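Local coordinates for FBP protein (Leishmania major, PDB 5OEZ), which probably hydrolyses the 1-phosphate of beta-D-fructose 1,6-bisphosphate to give beta-D-fructose 6-phosphate, as a magnesium-dependent homotetrameric class 1 enzyme of gluconeogenesis, at residues Glu99-Ile104 against Asn148-Ala153; Gly137-Pro142 against Thr163-Ala168; Ile265-Lys270 against Pro319-Ser324. All coordinates share one frame; numbering follows the deposited sequence.

Contact 1: Glu99-Ile104 against Asn148-Ala153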
loop_
_atom_site.group_PDB
_atom_site.type_symbol
_atom_site.label_atom_id
_atom_site.label_comp_id
_atom_site.label_asym_id
_atom_site.label_seq_id
_atom_site.Cartn_x
_atom_site.Cartn_y
_atom_site.Cartn_z
ATOM N N GLU C 99 -8.238 2.284 -31.181
ATOM C CA GLU C 99 -7.484 2.368 -32.430
ATOM C C GLU C 99 -8.250 1.861 -33.652
ATOM O O GLU C 99 -9.066 0.943 -33.570
ATOM C CB GLU C 99 -6.202 1.589 -32.272
ATOM C CG GLU C 99 -5.449 2.009 -31.026
ATOM C CD GLU C 99 -4.038 1.474 -30.960
ATOM O OE1 GLU C 99 -3.687 0.564 -31.738
ATOM O OE2 GLU C 99 -3.275 1.986 -30.124
ATOM N N GLU C 100 -7.975 2.468 -34.797
ATOM C CA GLU C 100 -8.690 2.107 -36.018
ATOM C C GLU C 100 -8.270 0.749 -36.607
ATOM O O GLU C 100 -9.099 0.059 -37.193
ATOM C CB GLU C 100 -8.681 3.227 -37.052
ATOM C CG GLU C 100 -9.914 3.223 -37.986
ATOM C CD GLU C 100 -11.297 3.360 -37.309
ATOM O OE1 GLU C 100 -11.410 3.466 -36.069
ATOM O OE2 GLU C 100 -12.313 3.357 -38.040
ATOM N N GLN C 101 -7.005 0.363 -36.438
ATOM C CA GLN C 101 -6.502 -0.893 -36.992
ATOM C C GLN C 101 -6.015 -1.827 -35.906
ATOM O O GLN C 101 -5.680 -1.400 -34.813
ATOM C CB GLN C 101 -5.361 -0.628 -37.969
ATOM C CG GLN C 101 -5.828 -0.126 -39.324
ATOM C CD GLN C 101 -4.679 0.110 -40.280
ATOM O OE1 GLN C 101 -3.531 -0.252 -39.994
ATOM N NE2 GLN C 101 -4.976 0.711 -41.427
ATOM N N MET C 102 -5.951 -3.106 -36.252
ATOM C CA MET C 102 -5.293 -4.107 -35.430
ATOM C C MET C 102 -3.773 -4.001 -35.547
ATOM O O MET C 102 -3.232 -3.487 -36.538
ATOM C CB MET C 102 -5.757 -5.500 -35.837
ATOM C CG MET C 102 -7.186 -5.802 -35.426
ATOM S SD MET C 102 -7.833 -7.357 -36.096
ATOM C CE MET C 102 -8.095 -6.852 -37.791
ATOM N N ILE C 103 -3.090 -4.489 -34.517
ATOM C CA ILE C 103 -1.624 -4.549 -34.480
ATOM C C ILE C 103 -1.199 -6.002 -34.557
ATOM O O ILE C 103 -1.732 -6.834 -33.844
ATOM C CB ILE C 103 -1.079 -3.919 -33.189
ATOM C CG1 ILE C 103 -1.345 -2.409 -33.193
ATOM C CG2 ILE C 103 0.417 -4.170 -33.036
ATOM C CD1 ILE C 103 -1.349 -1.805 -31.811
ATOM N N ILE C 104 -0.245 -6.294 -35.427
ATOM C CA ILE C 104 0.294 -7.636 -35.597
ATOM C C ILE C 104 1.587 -7.679 -34.792
ATOM O O ILE C 104 2.437 -6.795 -34.934
ATOM C CB ILE C 104 0.553 -7.963 -37.091
ATOM C CG1 ILE C 104 -0.765 -8.236 -37.839
ATOM C CG2 ILE C 104 1.385 -9.226 -37.240
ATOM C CD1 ILE C 104 -1.826 -7.164 -37.770
ATOM N N ASN C 148 0.395 -12.586 -41.231
ATOM C CA ASN C 148 1.615 -11.801 -41.421
ATOM C C ASN C 148 1.352 -10.332 -41.798
ATOM O O ASN C 148 2.290 -9.595 -42.085
ATOM C CB ASN C 148 2.486 -12.456 -42.489
ATOM C CG ASN C 148 2.842 -13.893 -42.140
ATOM O OD1 ASN C 148 2.885 -14.273 -40.961
ATOM N ND2 ASN C 148 3.114 -14.700 -43.153
ATOM N N SER C 149 0.093 -9.900 -41.755
ATOM C CA SER C 149 -0.278 -8.520 -42.098
ATOM C C SER C 149 -1.645 -8.157 -41.545
ATOM O O SER C 149 -2.345 -9.011 -40.989
ATOM C CB SER C 149 -0.285 -8.330 -43.614
ATOM O OG SER C 149 -1.387 -9.000 -44.200
ATOM N N VAL C 150 -2.010 -6.886 -41.674
ATOM C CA VAL C 150 -3.328 -6.401 -41.223
ATOM C C VAL C 150 -4.437 -6.911 -42.171
ATOM O O VAL C 150 -5.558 -7.192 -41.725
ATOM C CB VAL C 150 -3.373 -4.850 -41.096
ATOM C CG1 VAL C 150 -4.754 -4.369 -40.653
ATOM C CG2 VAL C 150 -2.328 -4.350 -40.103
ATOM N N GLU C 151 -4.100 -7.071 -43.451
ATOM C CA GLU C 151 -5.029 -7.642 -44.434
ATOM C C GLU C 151 -5.419 -9.069 -44.039
ATOM O O GLU C 151 -6.607 -9.398 -44.030
ATOM C CB GLU C 151 -4.466 -7.559 -45.866
ATOM C CG GLU C 151 -4.450 -6.102 -46.449
ATOM C CD GLU C 151 -3.191 -5.307 -46.080
ATOM O OE1 GLU C 151 -2.450 -5.702 -45.147
ATOM O OE2 GLU C 151 -2.932 -4.260 -46.705
ATOM N N ASP C 152 -4.434 -9.892 -43.670
ATOM C CA ASP C 152 -4.702 -11.255 -43.198
ATOM C C ASP C 152 -5.616 -11.221 -41.999
ATOM O O ASP C 152 -6.625 -11.921 -41.956
ATOM C CB ASP C 152 -3.399 -11.992 -42.808
ATOM C CG ASP C 152 -2.516 -12.350 -44.009
ATOM O OD1 ASP C 152 -2.978 -12.260 -45.169
ATOM O OD2 ASP C 152 -1.346 -12.735 -43.779
ATOM N N ALA C 153 -5.239 -10.422 -41.001
ATOM C CA ALA C 153 -6.009 -10.298 -39.755
ATOM C C ALA C 153 -7.461 -9.889 -40.011
ATOM O O ALA C 153 -8.374 -10.415 -39.363
ATOM C CB ALA C 153 -5.337 -9.316 -38.811
#
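Ile104 and Met102 pack against the first turn of helix 150-158, joining edge strand 103-104 of the N-terminal eight-stranded sheet to a helix with a serine N-cap. The close side is apolar, and no hydrogen bond spans the two segments. Ile104 has CG1 anti to its carbonyl carbon (chi1 -75°), and CD1 beyond it reaches Val150 CG2 at 3.7 Å, the two side chains crossing obliquely. Ile104 CG1 also lies 3.6 Å from Ser149 O, a carbonyl already engaged by Ala153 N. Deeper in, Met102 bends at its last torsion (chi3 -75°), and its CE meets Ala153 CB at 3.8 Å. Val93 of the adjoining strand 91-96 touches both Met102 and Ala153, and these two residues are buried.

The solvent side is looser. Gln101, an exposed residue, comes no nearer than 4.3 Å, from OE1 to Val150 CG2. Two bonds within 148-153 organise the helix start: Asp152 N bonds to Ser149 OG (3.2 Å), the capping bond, and the Asp152 carboxylate also accepts the Asn148 backbone N-H, on the anti lone pair of OD2 at 3.1 Å from Asn148 N, with an N-H...O angle of 168°.

Contact 2: Gly137-Pro142 against Thr163-Ala168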
loop_
_atom_site.group_PDB
_atom_site.type_symbol
_atom_site.label_atom_id
_atom_site.label_comp_id
_atom_site.label_asym_id
_atom_site.label_seq_id
_atom_site.Cartn_x
_atom_site.Cartn_y
_atom_site.Cartn_z
ATOM N N GLY C 137 -11.618 -9.991 -24.719
ATOM C CA GLY C 137 -12.074 -11.262 -25.259
ATOM C C GLY C 137 -10.939 -11.840 -26.066
ATOM O O GLY C 137 -10.237 -11.110 -26.771
ATOM N N VAL C 138 -10.787 -13.155 -25.989
ATOM C CA VAL C 138 -9.670 -13.864 -26.604
ATOM C C VAL C 138 -10.176 -14.967 -27.554
ATOM O O VAL C 138 -11.047 -15.758 -27.198
ATOM C CB VAL C 138 -8.786 -14.520 -25.516
ATOM C CG1 VAL C 138 -7.533 -15.175 -26.123
ATOM C CG2 VAL C 138 -8.380 -13.521 -24.440
ATOM N N TRP C 139 -9.631 -14.986 -28.763
ATOM C CA TRP C 139 -9.925 -16.001 -29.773
ATOM C C TRP C 139 -8.599 -16.685 -30.099
ATOM O O TRP C 139 -7.525 -16.161 -29.762
ATOM C CB TRP C 139 -10.474 -15.361 -31.045
ATOM C CG TRP C 139 -11.917 -15.013 -31.027
ATOM C CD1 TRP C 139 -12.933 -15.718 -31.600
ATOM C CD2 TRP C 139 -12.509 -13.840 -30.476
ATOM N NE1 TRP C 139 -14.126 -15.070 -31.425
ATOM C CE2 TRP C 139 -13.895 -13.905 -30.744
ATOM C CE3 TRP C 139 -12.009 -12.736 -29.783
ATOM C CZ2 TRP C 139 -14.789 -12.917 -30.337
ATOM C CZ3 TRP C 139 -12.906 -11.737 -29.378
ATOM C CH2 TRP C 139 -14.277 -11.846 -29.644
ATOM N N ARG C 140 -8.686 -17.817 -30.790
ATOM C CA ARG C 140 -7.505 -18.554 -31.236
ATOM C C ARG C 140 -7.416 -18.553 -32.772
ATOM O O ARG C 140 -8.432 -18.493 -33.459
ATOM C CB ARG C 140 -7.548 -19.973 -30.660
ATOM C CG ARG C 140 -6.322 -20.798 -30.973
ATOM C CD ARG C 140 -6.450 -22.192 -30.405
ATOM N NE ARG C 140 -6.192 -22.136 -28.975
ATOM C CZ ARG C 140 -4.996 -22.250 -28.401
ATOM N NH1 ARG C 140 -3.891 -22.456 -29.119
ATOM N NH2 ARG C 140 -4.902 -22.170 -27.078
ATOM N N LEU C 141 -6.200 -18.570 -33.317
ATOM C CA LEU C 141 -6.033 -18.764 -34.760
ATOM C C LEU C 141 -6.781 -20.024 -35.161
ATOM O O LEU C 141 -6.539 -21.078 -34.563
ATOM C CB LEU C 141 -4.567 -18.973 -35.142
ATOM C CG LEU C 141 -3.646 -17.798 -35.416
ATOM C CD1 LEU C 141 -2.263 -18.325 -35.793
ATOM C CD2 LEU C 141 -4.215 -16.935 -36.519
ATOM N N PRO C 142 -7.688 -19.931 -36.156
ATOM C CA PRO C 142 -8.177 -21.180 -36.750
ATOM C C PRO C 142 -7.029 -22.061 -37.255
ATOM O O PRO C 142 -5.931 -21.562 -37.515
ATOM C CB PRO C 142 -9.053 -20.699 -37.910
ATOM C CG PRO C 142 -9.550 -19.371 -37.449
ATOM C CD PRO C 142 -8.390 -18.759 -36.708
ATOM N N THR C 163 -19.139 -17.390 -30.497
ATOM C CA THR C 163 -19.194 -18.790 -30.076
ATOM C C THR C 163 -17.847 -19.516 -30.180
ATOM O O THR C 163 -17.690 -20.564 -29.566
ATOM C CB THR C 163 -20.274 -19.585 -30.865
ATOM O OG1 THR C 163 -20.108 -19.356 -32.266
ATOM C CG2 THR C 163 -21.677 -19.142 -30.456
ATOM N N ASP C 164 -16.898 -18.966 -30.948
ATOM C CA ASP C 164 -15.511 -19.477 -31.067
ATOM C C ASP C 164 -14.534 -18.886 -30.027
ATOM O O ASP C 164 -13.356 -19.251 -29.994
ATOM C CB ASP C 164 -14.954 -19.134 -32.457
ATOM C CG ASP C 164 -15.780 -19.730 -33.588
ATOM O OD1 ASP C 164 -15.934 -20.969 -33.594
ATOM O OD2 ASP C 164 -16.256 -18.964 -34.469
ATOM N N MET C 165 -15.016 -17.947 -29.218
ATOM C CA MET C 165 -14.189 -17.241 -28.251
ATOM C C MET C 165 -13.735 -18.236 -27.172
ATOM O O MET C 165 -14.552 -18.922 -26.580
ATOM C CB MET C 165 -14.991 -16.071 -27.644
ATOM C CG MET C 165 -14.187 -14.931 -27.038
ATOM S SD MET C 165 -15.185 -13.676 -26.171
ATOM C CE MET C 165 -16.646 -13.616 -27.197
ATOM N N VAL C 166 -12.432 -18.309 -26.932
ATOM C CA VAL C 166 -11.899 -19.233 -25.915
ATOM C C VAL C 166 -11.839 -18.648 -24.493
ATOM O O VAL C 166 -11.870 -19.407 -23.536
ATOM C CB VAL C 166 -10.527 -19.814 -26.266
ATOM C CG1 VAL C 166 -10.559 -20.446 -27.647
ATOM C CG2 VAL C 166 -9.457 -18.752 -26.159
ATOM N N SER C 167 -11.790 -17.320 -24.353
ATOM C CA SER C 167 -11.778 -16.713 -23.023
ATOM C C SER C 167 -12.237 -15.271 -23.039
ATOM O O SER C 167 -12.194 -14.597 -24.059
ATOM C CB SER C 167 -10.369 -16.808 -22.426
ATOM O OG SER C 167 -10.327 -16.242 -21.137
ATOM N N ALA C 168 -12.745 -14.828 -21.906
ATOM C CA ALA C 168 -13.177 -13.452 -21.734
ATOM C C ALA C 168 -13.062 -13.044 -20.277
ATOM O O ALA C 168 -13.178 -13.876 -19.395
ATOM C CB ALA C 168 -14.623 -13.287 -22.197
#
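Met165 lies over one face of the Trp139 indole, beside a classic beta bulge in which Val166 and Ser167 both oppose Val138, where antiparallel strands 132-140 and 167-173 of the N-terminal sheet pair. With CG anti to the backbone N (chi1 -158°), Met165 places CG over the centre of the six-membered ring, 3.8 Å from the centroid and 7° off the normal, a CH-pi contact. The chain then passes on over the ring: SD is also above the face, at 4.4 Å from that centroid and 23° off the normal, a Met-aromatic contact, and CE rests 3.7 Å from Trp139 CZ2. The indole is further fixed by NE1, which bonds to Lys161 O, and helix 281-294 adds Leu282 against Trp139 and Met290 against Met165.

On the sheet face carrying Val138 and Ser167, Val138 CG1 and Val166 CG2 approach to 4.1 Å. Tyr113, which binds AMP in another structure of this protein, touches both valines, and Phe28, likewise AMP-binding, touches Ser167, so this face probably adjoins the allosteric AMP site.

The bulge shows in the bonding: Val138 N reaches Ser167 O at 2.8 Å, whereas Val138 O receives Val166 N at 2.9 Å and, weakly, Ser167 N at 3.3 Å.

Contact 3: Ile265-Lys270 against Pro319-Ser324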
loop_
_atom_site.group_PDB
_atom_site.type_symbol
_atom_site.label_atom_id
_atom_site.label_comp_id
_atom_site.label_asym_id
_atom_site.label_seq_id
_atom_site.Cartn_x
_atom_site.Cartn_y
_atom_site.Cartn_z
ATOM N N ILE C 265 -31.396 -7.012 -14.867
ATOM C CA ILE C 265 -31.229 -6.784 -16.287
ATOM C C ILE C 265 -30.453 -5.503 -16.508
ATOM O O ILE C 265 -30.691 -4.496 -15.832
ATOM C CB ILE C 265 -32.595 -6.798 -17.073
ATOM C CG1 ILE C 265 -32.340 -6.887 -18.583
ATOM C CG2 ILE C 265 -33.458 -5.600 -16.739
ATOM C CD1 ILE C 265 -33.569 -7.232 -19.407
ATOM N N PHE C 266 -29.548 -5.553 -17.489
ATOM C CA PHE C 266 -28.846 -4.385 -17.996
ATOM C C PHE C 266 -29.196 -4.201 -19.474
ATOM O O PHE C 266 -29.049 -5.146 -20.248
ATOM C CB PHE C 266 -27.329 -4.579 -17.836
ATOM C CG PHE C 266 -26.525 -3.459 -18.400
ATOM C CD1 PHE C 266 -26.469 -2.232 -17.741
ATOM C CD2 PHE C 266 -25.873 -3.602 -19.629
ATOM C CE1 PHE C 266 -25.754 -1.167 -18.275
ATOM C CE2 PHE C 266 -25.169 -2.537 -20.179
ATOM C CZ PHE C 266 -25.114 -1.320 -19.501
ATOM N N CYS C 267 -29.578 -2.985 -19.866
ATOM C CA CYS C 267 -30.002 -2.696 -21.256
ATOM C C CYS C 267 -29.326 -1.464 -21.843
ATOM O O CYS C 267 -29.222 -0.432 -21.190
ATOM C CB CYS C 267 -31.497 -2.468 -21.326
ATOM S SG CYS C 267 -32.505 -3.804 -20.732
ATOM N N TYR C 268 -28.812 -1.623 -23.058
ATOM C CA TYR C 268 -28.566 -0.501 -23.959
ATOM C C TYR C 268 -29.410 -0.767 -25.191
ATOM O O TYR C 268 -28.934 -1.393 -26.145
ATOM C CB TYR C 268 -27.130 -0.348 -24.378
ATOM C CG TYR C 268 -26.192 0.346 -23.416
ATOM C CD1 TYR C 268 -26.329 1.698 -23.107
ATOM C CD2 TYR C 268 -25.113 -0.341 -22.863
ATOM C CE1 TYR C 268 -25.446 2.332 -22.226
ATOM C CE2 TYR C 268 -24.218 0.287 -22.004
ATOM C CZ TYR C 268 -24.391 1.621 -21.679
ATOM O OH TYR C 268 -23.510 2.235 -20.820
ATOM N N PRO C 269 -30.657 -0.303 -25.159
ATOM C CA PRO C 269 -31.585 -0.596 -26.229
ATOM C C PRO C 269 -31.296 0.225 -27.449
ATOM O O PRO C 269 -30.544 1.187 -27.387
ATOM C CB PRO C 269 -32.928 -0.154 -25.653
ATOM C CG PRO C 269 -32.580 0.998 -24.789
ATOM C CD PRO C 269 -31.220 0.673 -24.202
ATOM N N LYS C 270 -31.891 -0.178 -28.563
ATOM C CA LYS C 270 -31.806 0.583 -29.792
ATOM C C LYS C 270 -32.508 1.931 -29.563
ATOM O O LYS C 270 -33.540 2.008 -28.910
ATOM C CB LYS C 270 -32.483 -0.200 -30.915
ATOM C CG LYS C 270 -32.123 0.239 -32.327
ATOM C CD LYS C 270 -33.051 -0.260 -33.438
ATOM C CE LYS C 270 -33.383 -1.743 -33.389
ATOM N NZ LYS C 270 -32.256 -2.608 -33.818
ATOM N N PRO C 319 -27.108 -3.258 -30.002
ATOM C CA PRO C 319 -27.753 -3.100 -28.698
ATOM C C PRO C 319 -27.596 -4.360 -27.865
ATOM O O PRO C 319 -27.225 -5.410 -28.391
ATOM C CB PRO C 319 -29.230 -2.899 -29.057
ATOM C CG PRO C 319 -29.401 -3.675 -30.306
ATOM C CD PRO C 319 -28.097 -3.572 -31.058
ATOM N N VAL C 320 -27.844 -4.260 -26.559
ATOM C CA VAL C 320 -27.697 -5.408 -25.657
ATOM C C VAL C 320 -28.813 -5.425 -24.616
ATOM O O VAL C 320 -29.215 -4.376 -24.106
ATOM C CB VAL C 320 -26.305 -5.444 -24.915
ATOM C CG1 VAL C 320 -25.143 -5.477 -25.908
ATOM C CG2 VAL C 320 -26.144 -4.266 -23.962
ATOM N N TYR C 321 -29.254 -6.637 -24.294
ATOM C CA TYR C 321 -30.145 -6.932 -23.192
ATOM C C TYR C 321 -29.535 -8.135 -22.465
ATOM O O TYR C 321 -29.587 -9.266 -22.958
ATOM C CB TYR C 321 -31.553 -7.233 -23.725
ATOM C CG TYR C 321 -32.002 -6.247 -24.777
ATOM C CD1 TYR C 321 -31.745 -6.491 -26.119
ATOM C CD2 TYR C 321 -32.627 -5.049 -24.435
ATOM C CE1 TYR C 321 -32.117 -5.588 -27.089
ATOM C CE2 TYR C 321 -33.005 -4.136 -25.404
ATOM C CZ TYR C 321 -32.765 -4.417 -26.730
ATOM O OH TYR C 321 -33.115 -3.534 -27.726
ATOM N N PHE C 322 -28.935 -7.868 -21.307
ATOM C CA PHE C 322 -28.139 -8.846 -20.545
ATOM C C PHE C 322 -28.713 -9.057 -19.152
ATOM O O PHE C 322 -29.048 -8.097 -18.475
ATOM C CB PHE C 322 -26.707 -8.326 -20.297
ATOM C CG PHE C 322 -25.790 -8.333 -21.496
ATOM C CD1 PHE C 322 -26.147 -8.869 -22.725
ATOM C CD2 PHE C 322 -24.522 -7.810 -21.367
ATOM C CE1 PHE C 322 -25.255 -8.852 -23.791
ATOM C CE2 PHE C 322 -23.618 -7.807 -22.419
ATOM C CZ PHE C 322 -23.983 -8.328 -23.634
ATOM N N GLY C 323 -28.731 -10.301 -18.692
ATOM C CA GLY C 323 -28.833 -10.569 -17.266
ATOM C C GLY C 323 -29.519 -11.863 -16.919
ATOM O O GLY C 323 -29.382 -12.876 -17.629
ATOM N N SER C 324 -30.247 -11.808 -15.800
ATOM C CA SER C 324 -31.043 -12.916 -15.309
ATOM C C SER C 324 -31.939 -13.422 -16.430
ATOM O O SER C 324 -32.561 -12.632 -17.152
ATOM C CB SER C 324 -31.887 -12.450 -14.127
ATOM O OG SER C 324 -31.074 -12.040 -13.039
#
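The Tyr321 ring turns an edge to Cys267, whose SG lies near the ring plane, 79° off the normal and 3.9 Å from CD2, a sulfur-aromatic contact. The first torsion of Cys267 (chi1 -58°) sets SG beside its backbone N, where it meets that edge. Further along the same ring, CE2 meets Pro269 CB at 4.0 Å, while Pro269 CA approaches obliquely. Phe322 has one ring face against Val320 CB of its own strand, offset toward the rim. Val320 CG2 in turn lies at the edge of the Tyr268 ring, near its plane, and comes obliquely to the Phe266 ring, with 4.3 Å to CE2.

Strands 265-268 and 320-323 form an antiparallel pair, their axes 169° apart. Phe266 and Phe322 exchange two nearly straight bonds, of 2.8 Å from Phe266 N to Phe322 O and 2.9 Å from Phe322 N to Phe266 O. The next exchange, between Tyr268 and Val320, is less straight; Val320 N reaches Tyr268 O at 3.1 Å from above the carbonyl plane. In this register Cys267 and Tyr321 lie on one sheet face, and Phe266, Tyr268, Val320 and Phe322 on the other. Beyond the pairing, Pro319 CB packs 3.3 Å from Tyr268 O.

Tyr268 binds fructose 6-phosphate in another structure of this protein, so this strand end contributes it to the sugar-phosphate site, beside Tyr248 and Lys278. Within the C-terminal domain, strand 265-268 is flanked by 214-216, and strand 317-323 also pairs with 298-300. Helix 252-262 covers the Phe266 and Phe322 side through Ile256; on the Cys267 and Tyr321 side, Phe229 of helix 227-238 touches both residues, and helix 325-338 packs against Tyr321 through Cys331 and Met332.

How the contacts relate
From the N terminus, residues 99-104 come first, then 137-142, and only then does 148-153 return to close contact 1; 163-168 closes contact 2 afterwards. These two loops therefore cross. Helix 150-158 links the paired strands 132-140 and 167-173 along the chain while packing against edge strand 103-104, so contacts 1 and 2 both reach the N-terminal sheet, their centres about 17 Å apart. Contact 3 opens later, in series, and closes a loop that brings strands 265-268 and 317-323 together in the C-terminal sheet. Its centre lies about 23 Å from that of contact 2, yet helix 281-294, within that loop, reaches back to pack on contact 2.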